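Local coordinates for endo-alpha-mannosidase (Bacteroides thetaiotaomicron, PDB 4ACY), which probably hydrolyses internal alpha-mannosidic linkages of N-glycans, as an endo-acting glycosidase of family GH99, at residues 162-167 against 204-209; 235-240 against 273-278; 328-333 against 337-342. One frame throughout, in Å; residues are numbered along the deposited sequence. Where two conformers were deposited one is given.

Interaction 1 of 3, residues 162-167 against 204-209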
loop_
_atom_site.group_PDB
_atom_site.type_symbol
_atom_site.label_atom_id
_atom_site.label_comp_id
_atom_site.label_asym_id
_atom_site.label_seq_id
_atom_site.Cartn_x
_atom_site.Cartn_y
_atom_site.Cartn_z
ATOM N N GLN A 162 -20.593 6.810 6.437
ATOM C CA GLN A 162 -21.266 7.602 5.403
ATOM C C GLN A 162 -20.311 8.195 4.369
ATOM O O GLN A 162 -20.580 8.135 3.177
ATOM C CB GLN A 162 -22.152 8.706 6.013
ATOM C CG GLN A 162 -22.891 9.582 4.980
ATOM C CD GLN A 162 -23.782 8.777 4.018
ATOM O OE1 GLN A 162 -24.478 7.833 4.420
ATOM N NE2 GLN A 162 -23.758 9.151 2.747
ATOM N N THR A 163 -19.191 8.759 4.809
ATOM C CA THR A 163 -18.296 9.397 3.845
ATOM C C THR A 163 -17.488 8.330 3.087
ATOM O O THR A 163 -17.121 8.526 1.930
ATOM C CB THR A 163 -17.387 10.474 4.477
ATOM O OG1 THR A 163 -16.570 9.881 5.484
ATOM C CG2 THR A 163 -18.239 11.609 5.104
ATOM N N VAL A 164 -17.249 7.192 3.729
ATOM C CA VAL A 164 -16.643 6.057 3.005
ATOM C C VAL A 164 -17.611 5.599 1.898
ATOM O O VAL A 164 -17.195 5.396 0.760
ATOM C CB VAL A 164 -16.222 4.907 3.948
ATOM C CG1 VAL A 164 -15.830 3.639 3.161
ATOM C CG2 VAL A 164 -15.061 5.361 4.849
ATOM N N ARG A 165 -18.905 5.487 2.216
ATOM C CA ARG A 165 -19.899 5.153 1.190
ATOM C C ARG A 165 -19.816 6.109 0.013
ATOM O O ARG A 165 -19.786 5.684 -1.134
ATOM C CB ARG A 165 -21.331 5.131 1.750
ATOM C CG ARG A 165 -22.298 4.370 0.828
ATOM C CD ARG A 165 -23.737 4.434 1.328
ATOM N NE ARG A 165 -24.571 3.333 0.808
ATOM C CZ ARG A 165 -25.068 3.249 -0.426
ATOM N NH1 ARG A 165 -24.833 4.191 -1.330
ATOM N NH2 ARG A 165 -25.804 2.197 -0.766
ATOM N N GLU A 166 -19.746 7.407 0.302
ATOM C CA GLU A 166 -19.706 8.417 -0.753
ATOM C C GLU A 166 -18.471 8.250 -1.626
ATOM O O GLU A 166 -18.511 8.469 -2.845
ATOM C CB GLU A 166 -19.739 9.825 -0.155
ATOM C CG GLU A 166 -21.034 10.152 0.598
ATOM C CD GLU A 166 -20.929 11.412 1.455
ATOM O OE1 GLU A 166 -19.879 12.088 1.437
ATOM O OE2 GLU A 166 -21.901 11.718 2.169
ATOM N N ASN A 167 -17.365 7.871 -0.989
ATOM C CA ASN A 167 -16.120 7.629 -1.724
ATOM C C ASN A 167 -16.133 6.379 -2.584
ATOM O O ASN A 167 -15.579 6.387 -3.688
ATOM C CB ASN A 167 -14.919 7.625 -0.785
ATOM C CG ASN A 167 -14.429 9.023 -0.502
ATOM O OD1 ASN A 167 -13.613 9.562 -1.242
ATOM N ND2 ASN A 167 -14.963 9.637 0.552
ATOM N N ALA A 204 -20.853 -1.943 10.282
ATOM C CA ALA A 204 -21.960 -2.858 9.966
ATOM C C ALA A 204 -23.121 -2.156 9.261
ATOM O O ALA A 204 -23.813 -2.765 8.442
ATOM C CB ALA A 204 -22.432 -3.589 11.219
ATOM N N LYS A 205 -23.317 -0.872 9.555
ATOM C CA LYS A 205 -24.347 -0.077 8.873
ATOM C C LYS A 205 -24.101 -0.000 7.368
ATOM O O LYS A 205 -25.032 0.137 6.575
ATOM C CB LYS A 205 -24.406 1.333 9.456
ATOM C CG LYS A 205 -24.885 1.357 10.899
ATOM C CD LYS A 205 -24.759 2.739 11.490
ATOM C CE LYS A 205 -25.445 2.797 12.843
ATOM N NZ LYS A 205 -25.184 4.131 13.459
ATOM N N LEU A 206 -22.827 -0.064 6.999
ATOM C CA LEU A 206 -22.391 0.021 5.614
ATOM C C LEU A 206 -22.216 -1.363 4.970
ATOM O O LEU A 206 -22.502 -1.529 3.779
ATOM C CB LEU A 206 -21.064 0.807 5.548
ATOM C CG LEU A 206 -20.457 1.030 4.169
ATOM C CD1 LEU A 206 -21.409 1.879 3.351
ATOM C CD2 LEU A 206 -19.079 1.704 4.277
ATOM N N PHE A 207 -21.767 -2.348 5.753
ATOM C CA PHE A 207 -21.335 -3.636 5.194
ATOM C C PHE A 207 -22.228 -4.849 5.515
ATOM O O PHE A 207 -22.068 -5.901 4.904
ATOM C CB PHE A 207 -19.885 -3.954 5.600
ATOM C CG PHE A 207 -18.862 -2.982 5.072
ATOM C CD1 PHE A 207 -18.943 -2.482 3.773
ATOM C CD2 PHE A 207 -17.785 -2.595 5.876
ATOM C CE1 PHE A 207 -17.977 -1.596 3.283
ATOM C CE2 PHE A 207 -16.816 -1.710 5.389
ATOM C CZ PHE A 207 -16.920 -1.207 4.099
ATOM N N ALA A 208 -23.126 -4.728 6.493
ATOM C CA ALA A 208 -24.120 -5.789 6.732
ATOM C C ALA A 208 -25.196 -5.727 5.654
ATOM O O ALA A 208 -25.553 -4.646 5.183
ATOM C CB ALA A 208 -24.744 -5.660 8.121
ATOM N N ALA A 209 -25.711 -6.885 5.254
ATOM C CA ALA A 209 -26.773 -6.946 4.241
ATOM C C ALA A 209 -27.943 -6.024 4.613
ATOM O O ALA A 209 -28.430 -5.266 3.777
ATOM C CB ALA A 209 -27.252 -8.386 4.056
#
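Methyl CD1 of L206 lies on the aliphatic stem of R165 and stands obliquely to the guanidinium, favouring neither its face nor its edge. The other flat group here is the ring of F207, one face of which carries CG of the preceding L206, 3.7 Å above the plane and displaced toward the rim; the same ring also stacks with F224 of a barrel strand. L206 thus touches the F207 ring with CG and helix 161-175 with its two methyls. Its CG stands anti to the backbone N (chi1 -179°), which sends the branch across to helix 161-175 and divides it between two residues. CD1 is 3.6 Å from CB of R165 and 3.7 Å from its CG, while CD2 lies 3.9 Å from CG1 of V164, whose side chain crosses that of L206 at about a right angle. In a (beta/alpha)8 barrel, the fold of this enzyme, successive outer helices pack side by side in this way: 161-175 follows the third strand and 200-207 the fourth. The segments meet through carbon atoms alone, with no hydrogen bond between them. R165 runs extended past the leucine, and its polar end is held beyond it, NE by I213 O and NH2 by S214 O, in the chain that leaves helix 200-207. Away from the interface, two side chains bond within helix 161-175. The amide of N167 gives ND2 to T163 O at 2.8 Å, from the face of that carbonyl opposite the backbone N of N167, while Q162 NE2 reaches E166 OE2 at 3.2 Å, nearly straight at 171°.

Interaction 2 of 3, residues 235-240 against 273-278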
loop_
_atom_site.group_PDB
_atom_site.type_symbol
_atom_site.label_atom_id
_atom_site.label_comp_id
_atom_site.label_asym_id
_atom_site.label_seq_id
_atom_site.Cartn_x
_atom_site.Cartn_y
_atom_site.Cartn_z
ATOM N N PRO A 235 -12.246 -11.200 15.301
ATOM C CA PRO A 235 -13.716 -11.159 15.351
ATOM C C PRO A 235 -14.330 -9.807 14.977
ATOM O O PRO A 235 -15.482 -9.767 14.519
ATOM C CB PRO A 235 -14.024 -11.492 16.821
ATOM C CG PRO A 235 -12.914 -12.373 17.224
ATOM C CD PRO A 235 -11.685 -11.841 16.510
ATOM N N ASP A 236 -13.580 -8.712 15.156
ATOM C CA ASP A 236 -14.091 -7.392 14.783
ATOM C C ASP A 236 -14.314 -7.305 13.277
ATOM O O ASP A 236 -15.180 -6.571 12.833
ATOM C CB ASP A 236 -13.160 -6.256 15.225
ATOM C CG ASP A 236 -13.067 -6.117 16.734
ATOM O OD1 ASP A 236 -13.924 -6.667 17.449
ATOM O OD2 ASP A 236 -12.113 -5.457 17.203
ATOM N N ILE A 237 -13.509 -8.034 12.504
ATOM C CA ILE A 237 -13.701 -8.100 11.047
ATOM C C ILE A 237 -15.088 -8.669 10.741
ATOM O O ILE A 237 -15.801 -8.162 9.877
ATOM C CB ILE A 237 -12.590 -8.932 10.333
ATOM C CG1 ILE A 237 -11.199 -8.295 10.531
ATOM C CG2 ILE A 237 -12.932 -9.146 8.843
ATOM C CD1 ILE A 237 -11.073 -6.829 10.052
ATOM N N GLU A 238 -15.469 -9.703 11.488
ATOM C CA GLU A 238 -16.745 -10.373 11.292
ATOM C C GLU A 238 -17.915 -9.485 11.743
ATOM O O GLU A 238 -18.919 -9.359 11.039
ATOM C CB GLU A 238 -16.732 -11.736 12.009
ATOM C CG GLU A 238 -18.052 -12.479 11.952
ATOM C CD GLU A 238 -17.906 -13.992 11.901
ATOM O OE1 GLU A 238 -16.933 -14.555 12.458
ATOM O OE2 GLU A 238 -18.794 -14.624 11.290
ATOM N N THR A 239 -17.774 -8.853 12.905
ATOM C CA THR A 239 -18.792 -7.940 13.415
ATOM C C THR A 239 -18.992 -6.738 12.490
ATOM O O THR A 239 -20.111 -6.248 12.316
ATOM C CB THR A 239 -18.434 -7.457 14.831
ATOM O OG1 THR A 239 -18.244 -8.603 15.666
ATOM C CG2 THR A 239 -19.540 -6.572 15.402
ATOM N N ALA A 240 -17.891 -6.273 11.901
ATOM C CA ALA A 240 -17.941 -5.159 10.963
ATOM C C ALA A 240 -18.534 -5.572 9.614
ATOM O O ALA A 240 -18.829 -4.714 8.780
ATOM C CB ALA A 240 -16.537 -4.579 10.765
ATOM N N HIS A 273 -13.691 -18.669 8.923
ATOM C CA HIS A 273 -14.697 -17.612 9.039
ATOM C C HIS A 273 -15.138 -16.989 7.713
ATOM O O HIS A 273 -15.774 -15.924 7.699
ATOM C CB HIS A 273 -14.216 -16.547 10.026
ATOM C CG HIS A 273 -14.174 -17.035 11.436
ATOM N ND1 HIS A 273 -15.203 -16.814 12.328
ATOM C CD2 HIS A 273 -13.262 -17.789 12.089
ATOM C CE1 HIS A 273 -14.907 -17.383 13.483
ATOM N NE2 HIS A 273 -13.737 -17.983 13.365
ATOM N N ASN A 274 -14.824 -17.675 6.615
ATOM C CA ASN A 274 -15.152 -17.218 5.255
ATOM C C ASN A 274 -14.674 -15.787 4.953
ATOM O O ASN A 274 -15.414 -14.972 4.375
ATOM C CB ASN A 274 -16.661 -17.361 4.971
ATOM C CG ASN A 274 -16.971 -17.449 3.481
ATOM O OD1 ASN A 274 -16.180 -17.979 2.696
ATOM N ND2 ASN A 274 -18.130 -16.931 3.088
ATOM N N LYS A 275 -13.446 -15.486 5.367
ATOM C CA LYS A 275 -12.852 -14.159 5.138
ATOM C C LYS A 275 -11.568 -14.294 4.324
ATOM O O LYS A 275 -10.951 -15.360 4.304
ATOM C CB LYS A 275 -12.549 -13.452 6.474
ATOM C CG LYS A 275 -13.762 -13.198 7.381
ATOM C CD LYS A 275 -14.835 -12.329 6.706
ATOM C CE LYS A 275 -16.010 -12.080 7.636
ATOM N NZ LYS A 275 -17.189 -11.447 6.961
ATOM N N LEU A 276 -11.161 -13.209 3.661
ATOM C CA LEU A 276 -9.922 -13.191 2.904
ATOM C C LEU A 276 -8.811 -12.590 3.733
ATOM O O LEU A 276 -8.907 -11.435 4.150
ATOM C CB LEU A 276 -10.072 -12.364 1.630
ATOM C CG LEU A 276 -10.945 -12.916 0.503
ATOM C CD1 LEU A 276 -10.947 -11.886 -0.608
ATOM C CD2 LEU A 276 -10.392 -14.244 -0.009
ATOM N N PHE A 277 -7.771 -13.378 3.972
ATOM C CA PHE A 277 -6.552 -12.888 4.618
ATOM C C PHE A 277 -5.578 -12.412 3.549
ATOM O O PHE A 277 -5.198 -13.179 2.647
ATOM C CB PHE A 277 -5.934 -14.014 5.451
ATOM C CG PHE A 277 -4.542 -13.736 5.971
ATOM C CD1 PHE A 277 -4.179 -12.483 6.494
ATOM C CD2 PHE A 277 -3.595 -14.758 5.968
ATOM C CE1 PHE A 277 -2.893 -12.278 6.992
ATOM C CE2 PHE A 277 -2.324 -14.565 6.464
ATOM C CZ PHE A 277 -1.969 -13.321 6.985
ATOM N N ILE A 278 -5.161 -11.149 3.655
ATOM C CA ILE A 278 -4.187 -10.609 2.703
ATOM C C ILE A 278 -2.973 -10.087 3.478
ATOM O O ILE A 278 -2.965 -8.936 3.900
ATOM C CB ILE A 278 -4.807 -9.484 1.802
ATOM C CG1 ILE A 278 -6.150 -9.960 1.203
ATOM C CG2 ILE A 278 -3.787 -9.043 0.732
ATOM C CD1 ILE A 278 -6.742 -8.976 0.211
HETATM O O HOH W 1 -19.165 -11.046 8.872
#
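E238 and H273 meet at about a right angle, carboxylate and imidazole planes standing 87° apart, on the side of the TIM barrel where strands begin. Helix 235-239 follows the fifth strand; H273 and K275 lie in the turn between helix 263-272 and the seventh strand, a turn opened by a Schellman motif with N274 at its positive-phi position. The histidine comes to the syn side of the carboxylate: ND1 donates to OE1 at 2.8 Å, with an N-H...O angle of 142°. OE1 sits at the ring edge but somewhat tilted from the ring plane, so the bond is short without being straight. With CG anti to the backbone N (chi1 176°) and a bend at chi2, E238 brings its carboxylate to the ring, and H273 also stacks on W269 of helix 263-272.

K275 reaches the same helix beside this pair. Bent at chi2, its methylenes touch the helix, CD 4.3 Å from the CG2 methyl of I237 and CE 4.1 Å from CA of E238. NZ stays 5.6 Å from E238 OE2, too far for a salt bridge, though the opposite charges may still attract. NZ donates instead to M242 O and to a bridging water, which lies 2.8 Å from NZ and in turn donates to the backbone O of E238.

Interaction 3 of 3, residues 328-333 against 337-342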
loop_
_atom_site.group_PDB
_atom_site.type_symbol
_atom_site.label_atom_id
_atom_site.label_comp_id
_atom_site.label_asym_id
_atom_site.label_seq_id
_atom_site.Cartn_x
_atom_site.Cartn_y
_atom_site.Cartn_z
ATOM N N ASN A 328 6.051 2.348 -3.373
ATOM C CA ASN A 328 6.744 3.631 -3.306
ATOM C C ASN A 328 6.347 4.514 -2.133
ATOM O O ASN A 328 6.089 5.712 -2.307
ATOM C CB ASN A 328 6.606 4.414 -4.629
ATOM C CG ASN A 328 5.165 4.805 -4.950
ATOM O OD1 ASN A 328 4.208 4.181 -4.470
ATOM N ND2 ASN A 328 5.007 5.846 -5.783
ATOM N N GLU A 329 6.315 3.918 -0.944
ATOM C CA GLU A 329 6.174 4.720 0.276
ATOM C C GLU A 329 7.597 5.062 0.708
ATOM O O GLU A 329 8.180 4.413 1.588
ATOM C CB GLU A 329 5.430 3.934 1.363
ATOM C CG GLU A 329 4.405 4.772 2.182
ATOM C CD GLU A 329 5.009 5.956 2.952
ATOM O OE1 GLU A 329 6.155 6.357 2.675
ATOM O OE2 GLU A 329 4.302 6.514 3.840
ATOM N N TRP A 330 8.159 6.065 0.035
ATOM C CA TRP A 330 9.545 6.461 0.227
ATOM C C TRP A 330 9.804 6.942 1.644
ATOM O O TRP A 330 10.884 6.681 2.197
ATOM C CB TRP A 330 9.965 7.515 -0.820
ATOM C CG TRP A 330 10.158 6.892 -2.175
ATOM C CD1 TRP A 330 9.223 6.762 -3.157
ATOM C CD2 TRP A 330 11.358 6.264 -2.675
ATOM N NE1 TRP A 330 9.763 6.118 -4.246
ATOM C CE2 TRP A 330 11.066 5.788 -3.971
ATOM C CE3 TRP A 330 12.646 6.057 -2.149
ATOM C CZ2 TRP A 330 12.022 5.130 -4.767
ATOM C CZ3 TRP A 330 13.593 5.401 -2.940
ATOM C CH2 TRP A 330 13.266 4.944 -4.234
ATOM N N HIS A 331 8.820 7.605 2.256
ATOM C CA HIS A 331 9.054 8.165 3.597
ATOM C C HIS A 331 9.361 7.074 4.588
ATOM O O HIS A 331 10.058 7.315 5.570
ATOM C CB HIS A 331 7.851 8.948 4.131
ATOM C CG HIS A 331 7.296 9.951 3.176
ATOM N ND1 HIS A 331 8.042 10.991 2.661
ATOM C CD2 HIS A 331 6.052 10.089 2.673
ATOM C CE1 HIS A 331 7.281 11.712 1.854
ATOM N NE2 HIS A 331 6.065 11.192 1.854
ATOM N N GLU A 332 8.840 5.872 4.337
ATOM C CA GLU A 332 8.955 4.788 5.304
ATOM C C GLU A 332 9.974 3.723 4.912
ATOM O O GLU A 332 10.146 2.733 5.616
ATOM C CB GLU A 332 7.583 4.160 5.564
ATOM C CG GLU A 332 6.660 5.163 6.252
ATOM C CD GLU A 332 5.353 4.578 6.705
ATOM O OE1 GLU A 332 4.908 3.543 6.144
ATOM O OE2 GLU A 332 4.722 5.203 7.599
ATOM N N GLY A 333 10.671 3.963 3.807
ATOM C CA GLY A 333 11.786 3.091 3.423
ATOM C C GLY A 333 11.323 1.689 3.089
ATOM O O GLY A 333 12.074 0.720 3.238
ATOM N N GLU A 337 10.492 0.204 -5.371
ATOM C CA GLU A 337 10.881 1.100 -6.470
ATOM C C GLU A 337 12.403 1.299 -6.490
ATOM O O GLU A 337 13.046 1.381 -5.425
ATOM C CB GLU A 337 10.152 2.439 -6.398
ATOM C CG GLU A 337 10.391 3.289 -7.646
ATOM C CD GLU A 337 9.704 4.609 -7.654
ATOM O OE1 GLU A 337 8.922 4.924 -6.718
ATOM O OE2 GLU A 337 9.944 5.358 -8.629
ATOM N N PRO A 338 13.001 1.313 -7.700
ATOM C CA PRO A 338 14.454 1.444 -7.761
ATOM C C PRO A 338 14.993 2.679 -7.066
ATOM O O PRO A 338 14.468 3.771 -7.247
ATOM C CB PRO A 338 14.725 1.527 -9.275
ATOM C CG PRO A 338 13.658 0.683 -9.854
ATOM C CD PRO A 338 12.429 0.934 -9.009
ATOM N N ALA A 339 16.058 2.472 -6.298
ATOM C CA ALA A 339 16.743 3.528 -5.565
ATOM C C ALA A 339 18.190 3.574 -6.061
ATOM O O ALA A 339 18.714 2.557 -6.513
ATOM C CB ALA A 339 16.698 3.218 -4.068
ATOM N N VAL A 340 18.818 4.741 -5.959
ATOM C CA VAL A 340 20.216 4.929 -6.408
ATOM C C VAL A 340 21.097 5.480 -5.293
ATOM O O VAL A 340 20.599 6.104 -4.347
ATOM C CB VAL A 340 20.295 5.898 -7.624
ATOM C CG1 VAL A 340 19.571 5.294 -8.813
ATOM C CG2 VAL A 340 19.715 7.290 -7.288
ATOM N N SER A 341 22.410 5.270 -5.403
ATOM C CA SER A 341 23.342 5.919 -4.488
ATOM C C SER A 341 23.254 7.431 -4.679
ATOM O O SER A 341 23.127 7.924 -5.813
ATOM C CB SER A 341 24.765 5.419 -4.727
ATOM O OG SER A 341 25.094 5.476 -6.103
ATOM N N LYS A 342 23.296 8.167 -3.567
ATOM C CA LYS A 342 23.154 9.618 -3.588
ATOM C C LYS A 342 23.651 10.206 -2.277
ATOM O O LYS A 342 23.422 9.632 -1.206
ATOM C CB LYS A 342 21.685 10.018 -3.797
ATOM C CG LYS A 342 21.433 11.512 -4.071
ATOM C CD LYS A 342 22.030 11.953 -5.403
ATOM C CE LYS A 342 21.264 13.127 -5.997
ATOM N NZ LYS A 342 21.607 13.322 -7.435
#
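One indole N-H and one carboxylate oxygen make the direct hydrogen bond between these two parts of a single long loop: W330 NE1 donates to E337 OE1 at 2.9 Å, with an N-H...O angle of 155°. The oxygen lies in the plane of the indole, as a well-placed acceptor should, yet the N-H comes from well above the carboxylate plane, the two flat groups being turned 67° apart. OE1 is gripped a second time by the hydroxyl of Y97. That hydroxyl also bonds ND2 of N328, while N328 OD1 takes the backbone N of Y47, so the amide is fixed at both ends and one tyrosine ties it to the glutamate.

Van der Waals contacts continue along the indole edge. E337 is extended, with CG anti to the backbone N (chi1 -171°), and runs across that edge, CB lying 3.7 Å from W330 CZ2. Farther along, CH2 of W330 meets P338 O at 3.4 Å and the methyl CB of A339 at 3.8 Å; both partners lie near the ring plane, so the segment follows the rim of the tryptophan instead of stacking on it. N328 adds its CB, 3.2 Å from E337 OE1.

Within 328-333 the backbone turns sharply, E329 being the centre of an inverse gamma turn whose bond from W330 N to N328 O is weak. The hydroxyl of Y50 meets both of those backbone atoms.

The whole buried contact belongs to the loop that follows the eighth barrel strand, 322-324, at the end of the barrel where TIM-barrel enzymes carry their active sites; helix 102-115 packs against it, H108 touching N328 and E337, and M111 touching E337 and P338.

The three contacts show how one barrel uses different chemistry in different places. Interactions 1 and 2 lie on the same side of the chain's centre and adjoin, F207 CB coming 3.4 Å from A240 O; interaction 1 pairs two outer helices, interaction 2 a helix with the turn before a barrel strand. Interaction 1 is buried and purely apolar between its segments, whereas interaction 2, partly open to solvent, combines a histidine-carboxylate bond, lysine methylenes packed on the helix and a bridging water. Interaction 3 sits on the opposite side, its nearest atoms about 15 Å from interaction 2. It joins two parts of a loop, not separate elements, and buries its polar groups within a hydrogen-bonded network.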